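Local atomic coordinates of virulent strain associated lipoprotein (Borreliella spielmanii A14S, PDB entry 6FZZ), a protein that is an outer surface lipoprotein of the PFam54 family, probably able to bind glutathione like its Borrelia burgdorferi relative BBE31 and to help colonise the mammalian host. Residues Asp68-Glu71 against Arg72-Ala75; Asp140-Asn143 against Leu144-Phe148; Phe162-Leu165 against Leu166-Gln170. All coordinates share one frame; numbering follows the deposited sequence.

Contact 1: residues Asp68-Glu71 against Arg72-Ala75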
loop_
_atom_site.group_PDB
_atom_site.type_symbol
_atom_site.label_atom_id
_atom_site.label_comp_id
_atom_site.label_asym_id
_atom_site.label_seq_id
_atom_site.Cartn_x
_atom_site.Cartn_y
_atom_site.Cartn_z
ATOM N N ASP A 68 5.570 -18.081 -0.884
ATOM C CA ASP A 68 5.229 -19.274 -0.121
ATOM C C ASP A 68 4.041 -18.979 0.748
ATOM O O ASP A 68 3.693 -17.798 0.994
ATOM C CB ASP A 68 6.375 -19.733 0.759
ATOM C CG ASP A 68 7.518 -20.336 -0.031
ATOM O OD1 ASP A 68 7.213 -21.188 -0.875
ATOM O OD2 ASP A 68 8.690 -19.929 0.148
ATOM N N ASN A 69 3.437 -20.048 1.247
ATOM C CA ASN A 69 2.198 -19.921 1.955
ATOM C C ASN A 69 2.269 -19.823 3.467
ATOM O O ASN A 69 1.390 -20.315 4.190
ATOM C CB ASN A 69 1.213 -20.971 1.471
ATOM C CG ASN A 69 0.637 -20.609 0.106
ATOM O OD1 ASN A 69 0.390 -19.433 -0.194
ATOM N ND2 ASN A 69 0.398 -21.606 -0.714
ATOM N N SER A 70 3.245 -19.095 3.987
ATOM C CA SER A 70 3.208 -18.831 5.409
ATOM C C SER A 70 2.152 -17.741 5.705
ATOM O O SER A 70 1.687 -17.075 4.789
ATOM C CB SER A 70 4.584 -18.389 5.860
ATOM O OG SER A 70 4.915 -17.157 5.247
ATOM N N GLU A 71 1.823 -17.518 6.985
ATOM C CA GLU A 71 0.882 -16.479 7.343
ATOM C C GLU A 71 1.451 -15.102 7.071
ATOM O O GLU A 71 0.747 -14.236 6.586
ATOM C CB GLU A 71 0.437 -16.605 8.819
ATOM C CG GLU A 71 -0.368 -17.885 9.047
ATOM C CD GLU A 71 -1.541 -18.045 8.066
ATOM O OE1 GLU A 71 -2.424 -17.139 8.038
ATOM O OE2 GLU A 71 -1.597 -19.072 7.329
ATOM N N ARG A 72 2.719 -14.876 7.379
ATOM C CA ARG A 72 3.257 -13.554 7.124
ATOM C C ARG A 72 3.394 -13.273 5.600
ATOM O O ARG A 72 3.261 -12.128 5.164
ATOM C CB ARG A 72 4.585 -13.343 7.881
ATOM C CG ARG A 72 5.734 -14.206 7.461
ATOM C CD ARG A 72 6.979 -13.873 8.254
ATOM N NE ARG A 72 8.045 -14.834 7.925
ATOM C CZ ARG A 72 9.280 -14.784 8.407
ATOM N NH1 ARG A 72 9.671 -13.756 9.184
ATOM N NH2 ARG A 72 10.176 -15.713 8.031
ATOM N N SER A 73 3.689 -14.314 4.796
ATOM C CA SER A 73 3.745 -14.156 3.373
ATOM C C SER A 73 2.365 -13.809 2.793
ATOM O O SER A 73 2.261 -12.937 1.926
ATOM C CB SER A 73 4.411 -15.359 2.703
ATOM O OG SER A 73 5.804 -15.300 2.912
ATOM N N LYS A 74 1.331 -14.529 3.203
ATOM C CA LYS A 74 -0.032 -14.204 2.786
ATOM C C LYS A 74 -0.407 -12.756 3.112
ATOM O O LYS A 74 -0.983 -12.071 2.252
ATOM C CB LYS A 74 -1.044 -15.141 3.399
ATOM C CG LYS A 74 -0.850 -16.559 2.870
ATOM C CD LYS A 74 -1.933 -17.436 3.452
ATOM C CE LYS A 74 -1.809 -18.868 3.034
ATOM N NZ LYS A 74 -2.940 -19.537 3.736
ATOM N N ALA A 75 -0.033 -12.304 4.307
ATOM C CA ALA A 75 -0.251 -10.897 4.733
ATOM C C ALA A 75 0.452 -9.912 3.792
ATOM O O ALA A 75 -0.137 -8.886 3.360
ATOM C CB ALA A 75 0.165 -10.702 6.194
#
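Ser70 OG accepts the backbone N-H of Ser73 at 3.1 Å, a bond somewhat bent, with 152° at the hydrogen. Its chi1 of 65° sets the hydroxyl between the backbone N and the carbonyl carbon of Ser70, from where it reaches over the first turn. The same hydroxyl is hydrogen-bonded to Glu64, so one small group serves both the helix start and the preceding loop. Serine suits the place because its short side chain can bend back to an amide that has no carbonyl one turn earlier in the helix to pair with. From the next amide onward the backbone takes over: Lys74 N gives a nearly straight bond to Ser70 O (3.0 Å, 171°), and Ala75 N binds Glu71 O at 3.1 Å. Ser70 is thus the N-cap of helix 71-83, at the end of the loop that leads in from helix 15-41. Ser73 is buried, and its hydroxyl is satisfied by Thr65 O and the indole N-H of Trp58, while its CB packs against Asp68 O at 3.1 Å. That carbonyl, like Asn69 OD1, is taken by the guanidinium group of Arg77. Arg72 lays its CG 3.8 Å from Ser70 OG and carries its charge on an extended chain to Glu60 and Glu64. Lys74, also extended, runs back past the loop, bringing CE 3.7 Å from Asn69 O; its NZ makes a long salt bridge with Glu71 OE2 (3.9 Å) and a hydrogen bond to a bound tetraethylene glycol.

Contact 2: residues Asp140-Asn143 against Leu144-Phe148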
loop_
_atom_site.group_PDB
_atom_site.type_symbol
_atom_site.label_atom_id
_atom_site.label_comp_id
_atom_site.label_asym_id
_atom_site.label_seq_id
_atom_site.Cartn_x
_atom_site.Cartn_y
_atom_site.Cartn_z
ATOM N N ASP A 140 -9.815 17.021 18.806
ATOM C CA ASP A 140 -9.270 15.652 18.609
ATOM C C ASP A 140 -9.903 14.972 17.354
ATOM O O ASP A 140 -9.232 14.212 16.648
ATOM C CB ASP A 140 -9.603 14.737 19.773
ATOM C CG ASP A 140 -8.739 14.960 21.000
ATOM O OD1 ASP A 140 -7.722 15.661 20.932
ATOM O OD2 ASP A 140 -9.098 14.384 22.037
ATOM N N LEU A 141 -11.209 15.175 17.147
ATOM C CA LEU A 141 -11.920 14.578 15.999
ATOM C C LEU A 141 -11.450 15.228 14.745
ATOM O O LEU A 141 -11.268 14.556 13.756
ATOM C CB LEU A 141 -13.479 14.776 16.084
ATOM C CG LEU A 141 -14.221 13.948 17.129
ATOM C CD1 LEU A 141 -15.660 14.470 17.238
ATOM C CD2 LEU A 141 -14.174 12.429 16.861
ATOM N N GLU A 142 -11.346 16.563 14.759
ATOM C CA GLU A 142 -10.801 17.295 13.648
ATOM C C GLU A 142 -9.364 16.821 13.269
ATOM O O GLU A 142 -9.025 16.610 12.103
ATOM C CB GLU A 142 -10.764 18.749 13.994
ATOM C CG GLU A 142 -10.464 19.607 12.803
ATOM C CD GLU A 142 -11.056 20.995 12.972
ATOM O OE1 GLU A 142 -11.471 21.324 14.112
ATOM O OE2 GLU A 142 -11.108 21.740 11.961
ATOM N N ASN A 143 -8.550 16.629 14.289
ATOM C CA ASN A 143 -7.176 16.194 14.101
ATOM C C ASN A 143 -7.162 14.775 13.518
ATOM O O ASN A 143 -6.500 14.537 12.507
ATOM C CB ASN A 143 -6.437 16.289 15.438
ATOM C CG ASN A 143 -4.961 16.116 15.289
ATOM O OD1 ASN A 143 -4.323 16.744 14.450
ATOM N ND2 ASN A 143 -4.406 15.250 16.093
ATOM N N LEU A 144 -7.970 13.899 14.096
ATOM C CA LEU A 144 -8.071 12.533 13.679
ATOM C C LEU A 144 -8.505 12.432 12.226
ATOM O O LEU A 144 -7.943 11.624 11.442
ATOM C CB LEU A 144 -8.995 11.728 14.610
ATOM C CG LEU A 144 -9.348 10.299 14.251
ATOM C CD1 LEU A 144 -8.101 9.440 14.100
ATOM C CD2 LEU A 144 -10.301 9.673 15.291
ATOM N N LYS A 145 -9.505 13.234 11.866
ATOM C CA LYS A 145 -9.968 13.233 10.501
ATOM C C LYS A 145 -8.874 13.701 9.540
ATOM O O LYS A 145 -8.663 13.095 8.528
ATOM C CB LYS A 145 -11.228 14.075 10.329
ATOM C CG LYS A 145 -11.706 14.164 8.850
ATOM C CD LYS A 145 -12.664 15.339 8.685
ATOM C CE LYS A 145 -13.481 15.300 7.394
ATOM N NZ LYS A 145 -12.708 15.981 6.341
ATOM N N ASN A 146 -8.221 14.803 9.833
ATOM C CA ASN A 146 -7.176 15.300 8.986
ATOM C C ASN A 146 -5.997 14.289 8.896
ATOM O O ASN A 146 -5.449 14.133 7.823
ATOM C CB ASN A 146 -6.647 16.622 9.521
ATOM C CG ASN A 146 -7.676 17.762 9.428
ATOM O OD1 ASN A 146 -8.598 17.757 8.597
ATOM N ND2 ASN A 146 -7.509 18.747 10.284
ATOM N N LEU A 147 -5.607 13.661 10.006
ATOM C CA LEU A 147 -4.500 12.659 9.994
ATOM C C LEU A 147 -4.863 11.445 9.111
ATOM O O LEU A 147 -4.103 11.001 8.262
ATOM C CB LEU A 147 -4.146 12.233 11.395
ATOM C CG LEU A 147 -3.470 13.292 12.287
ATOM C CD1 LEU A 147 -3.424 12.793 13.702
ATOM C CD2 LEU A 147 -2.058 13.582 11.857
ATOM N N PHE A 148 -6.092 10.981 9.246
ATOM C CA PHE A 148 -6.532 9.788 8.518
ATOM C C PHE A 148 -6.627 10.037 7.037
ATOM O O PHE A 148 -6.206 9.212 6.190
ATOM C CB PHE A 148 -7.878 9.306 9.068
ATOM C CG PHE A 148 -8.222 7.934 8.620
ATOM C CD1 PHE A 148 -7.308 6.879 8.788
ATOM C CD2 PHE A 148 -9.429 7.660 8.031
ATOM C CE1 PHE A 148 -7.604 5.601 8.389
ATOM C CE2 PHE A 148 -9.752 6.374 7.674
ATOM C CZ PHE A 148 -8.837 5.350 7.815
#
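With chi1 at -169°, Asn143 sets its CG opposite its own backbone N and beside its carbonyl carbon, whereas Leu147, at -69°, has CG beside its backbone N and therefore leaning back toward the preceding turn. The two choices bring amide and isobutyl group together at an oblique angle: Asn143 ND2 lies 3.6 Å from Leu147 CD1, and CG of the leucine rests 3.3 Å from Asn143 O. This is contact between a polar group and a hydrocarbon, without a bond. One residue back along the helix, and so about a quarter-turn round it, Glu142 and Asn146 lie side by side, pointing the same way, with carboxylate and amide planes 56° apart. Asn146 ND2 comes within 4.0 Å of Glu142 CG; it is also near Glu142 O, but the angle there is too poor for a hydrogen bond. That carbonyl instead receives the backbone N-H of Asn146 at 3.0 Å, nearly straight. Both pairs are i to i+4 neighbours near the start of the long helix 138-170, whose ladder of backbone bonds continues with Leu147 N to Asn143 O (2.8 Å). The helix is amphipathic here. Leucines suit the buried side: Leu141 meets Leu22 of helix 15-41, while Leu144 and Leu147 reach Ile208 of helix 180-209. Glutamate and asparagine suit the exposed side, where water can reach their polar ends. Lys145 lays its CB 3.5 Å from Leu141 O, and its chain, bent at its far end, takes the ammonium group to a salt bridge with Glu149.

Contact 3: residues Phe162-Leu165 against Leu166-Gln170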
loop_
_atom_site.group_PDB
_atom_site.type_symbol
_atom_site.label_atom_id
_atom_site.label_comp_id
_atom_site.label_asym_id
_atom_site.label_seq_id
_atom_site.Cartn_x
_atom_site.Cartn_y
_atom_site.Cartn_z
ATOM N N PHE A 162 2.640 4.358 -9.369
ATOM C CA PHE A 162 2.769 3.033 -10.003
ATOM C C PHE A 162 1.947 2.925 -11.298
ATOM O O PHE A 162 2.416 2.334 -12.298
ATOM C CB PHE A 162 2.374 1.964 -9.054
ATOM C CG PHE A 162 3.331 1.758 -7.914
ATOM C CD1 PHE A 162 4.646 2.236 -7.943
ATOM C CD2 PHE A 162 2.902 1.051 -6.818
ATOM C CE1 PHE A 162 5.529 1.966 -6.870
ATOM C CE2 PHE A 162 3.737 0.799 -5.750
ATOM C CZ PHE A 162 5.058 1.267 -5.770
ATOM N N LYS A 163 0.756 3.517 -11.297
ATOM C CA LYS A 163 -0.045 3.565 -12.558
ATOM C C LYS A 163 0.633 4.350 -13.659
ATOM O O LYS A 163 0.698 3.889 -14.798
ATOM C CB LYS A 163 -1.457 4.054 -12.295
ATOM C CG LYS A 163 -2.215 3.111 -11.366
ATOM C CD LYS A 163 -2.881 2.008 -12.154
ATOM C CE LYS A 163 -3.912 2.581 -13.126
ATOM N NZ LYS A 163 -4.914 1.550 -13.453
ATOM N N GLN A 164 1.208 5.505 -13.324
ATOM C CA GLN A 164 1.982 6.262 -14.292
ATOM C C GLN A 164 3.227 5.505 -14.805
ATOM O O GLN A 164 3.569 5.558 -15.985
ATOM C CB GLN A 164 2.400 7.591 -13.679
ATOM C CG GLN A 164 3.137 8.526 -14.610
ATOM C CD GLN A 164 2.181 9.096 -15.671
ATOM O OE1 GLN A 164 1.089 9.556 -15.338
ATOM N NE2 GLN A 164 2.574 9.032 -16.931
ATOM N N LEU A 165 3.927 4.814 -13.926
ATOM C CA LEU A 165 5.038 4.002 -14.387
ATOM C C LEU A 165 4.583 3.107 -15.496
ATOM O O LEU A 165 5.296 2.942 -16.517
ATOM C CB LEU A 165 5.631 3.164 -13.251
ATOM C CG LEU A 165 6.756 2.194 -13.669
ATOM C CD1 LEU A 165 7.938 2.905 -14.296
ATOM C CD2 LEU A 165 7.188 1.301 -12.477
ATOM N N LEU A 166 3.460 2.429 -15.299
ATOM C CA LEU A 166 2.985 1.503 -16.365
ATOM C C LEU A 166 2.749 2.249 -17.697
ATOM O O LEU A 166 3.079 1.746 -18.756
ATOM C CB LEU A 166 1.688 0.810 -15.985
ATOM C CG LEU A 166 1.805 -0.142 -14.809
ATOM C CD1 LEU A 166 0.399 -0.614 -14.511
ATOM C CD2 LEU A 166 2.711 -1.288 -15.192
ATOM N N LEU A 167 2.263 3.473 -17.626
ATOM C CA LEU A 167 2.023 4.249 -18.878
ATOM C C LEU A 167 3.328 4.716 -19.488
ATOM O O LEU A 167 3.509 4.621 -20.707
ATOM C CB LEU A 167 1.128 5.455 -18.596
ATOM C CG LEU A 167 -0.260 5.172 -17.968
ATOM C CD1 LEU A 167 -1.128 6.434 -17.930
ATOM C CD2 LEU A 167 -1.020 4.081 -18.683
ATOM N N ASP A 168 4.236 5.227 -18.642
ATOM C CA ASP A 168 5.542 5.703 -19.099
ATOM C C ASP A 168 6.350 4.649 -19.754
ATOM O O ASP A 168 7.121 4.926 -20.711
ATOM C CB ASP A 168 6.358 6.295 -17.958
ATOM C CG ASP A 168 5.790 7.634 -17.507
ATOM O OD1 ASP A 168 4.991 8.165 -18.272
ATOM O OD2 ASP A 168 6.098 8.136 -16.420
ATOM N N TYR A 169 6.274 3.446 -19.183
ATOM C CA TYR A 169 6.939 2.296 -19.784
ATOM C C TYR A 169 6.396 1.866 -21.182
ATOM O O TYR A 169 7.159 1.671 -22.157
ATOM C CB TYR A 169 6.882 1.127 -18.829
ATOM C CG TYR A 169 7.760 0.017 -19.279
ATOM C CD1 TYR A 169 9.102 0.035 -19.015
ATOM C CD2 TYR A 169 7.231 -1.075 -19.970
ATOM C CE1 TYR A 169 9.914 -0.998 -19.457
ATOM C CE2 TYR A 169 8.041 -2.088 -20.437
ATOM C CZ TYR A 169 9.384 -2.032 -20.178
ATOM O OH TYR A 169 10.198 -3.066 -20.595
ATOM N N GLN A 170 5.106 1.583 -21.216
ATOM C CA GLN A 170 4.401 1.341 -22.466
ATOM C C GLN A 170 4.737 2.413 -23.554
ATOM O O GLN A 170 5.045 2.055 -24.656
ATOM C CB GLN A 170 2.899 1.252 -22.170
ATOM C CG GLN A 170 1.979 1.499 -23.347
ATOM C CD GLN A 170 0.788 2.386 -22.989
ATOM O OE1 GLN A 170 0.954 3.541 -22.592
ATOM N NE2 GLN A 170 -0.416 1.858 -23.161
#
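The last turns of helix 138-170 carry an i to i+4 side-chain bridge on their outer surface, made by Gln164 and Asp168. Gln164 NE2 donates to Asp168 OD1 over 2.9 Å, with 157° at the hydrogen. The oxygen lies in the plane of the glutamine amide, as suits a planar N-H donor, yet the donor approaches from above the carboxylate, 43° out of its plane. Glutamine has the length for this span: though its CB points away from the following turn, the bend at chi2 (71°) brings the amide back along the helix to Asp168, and its CG then sits 3.5 Å from Asp168 OD2. The aspartate, short and charged, stays close to its own turn, and its OD1 has a second donor in Asn173 ND2, beyond the helix end. Two N-H groups on one carboxylate oxygen would probably help to stabilise its negative charge. The backbone beneath is joined as well: Asp168 N meets Gln164 O at 2.8 Å, almost in line with the carbonyl, and Tyr169 N meets Leu165 O at 2.9 Å. By contrast, Leu167 N to Lys163 O is longer, at 3.3 Å. Leu166 lays its CG over Phe162 O (3.6 Å), its bulk suited to the buried side. From that side Phe162 meets the ring of Phe95, and Leu166 packs on Ile98, both of helix 89-102; Leu165 touches His186 and Tyr169 touches Leu183, both of helix 180-209, so that the end of helix 138-170 is gripped by two neighbouring helices.

Overall arrangement
Contacts 2 and 3 lie towards the two ends of one long helix, 138-170, with centres 33 Å apart and nearest atoms about 18 Å apart. Helix 180-209 packs against both, its later residues meeting contact 2 and its earlier ones contact 3, as expected of helices that run antiparallel. Contact 1 stands apart at the start of the short helix 71-83; its centre is 33 Å from that of contact 2 and 28 Å from that of contact 3, and it touches neither. A tetraethylene glycol, probably from the crystallisation liquor, has its nearest atom about 3 Å from the side chain of Asn69. All three contacts fall in the helical, Bbcrasp-1-like (PFam54) part of the longer lipoprotein.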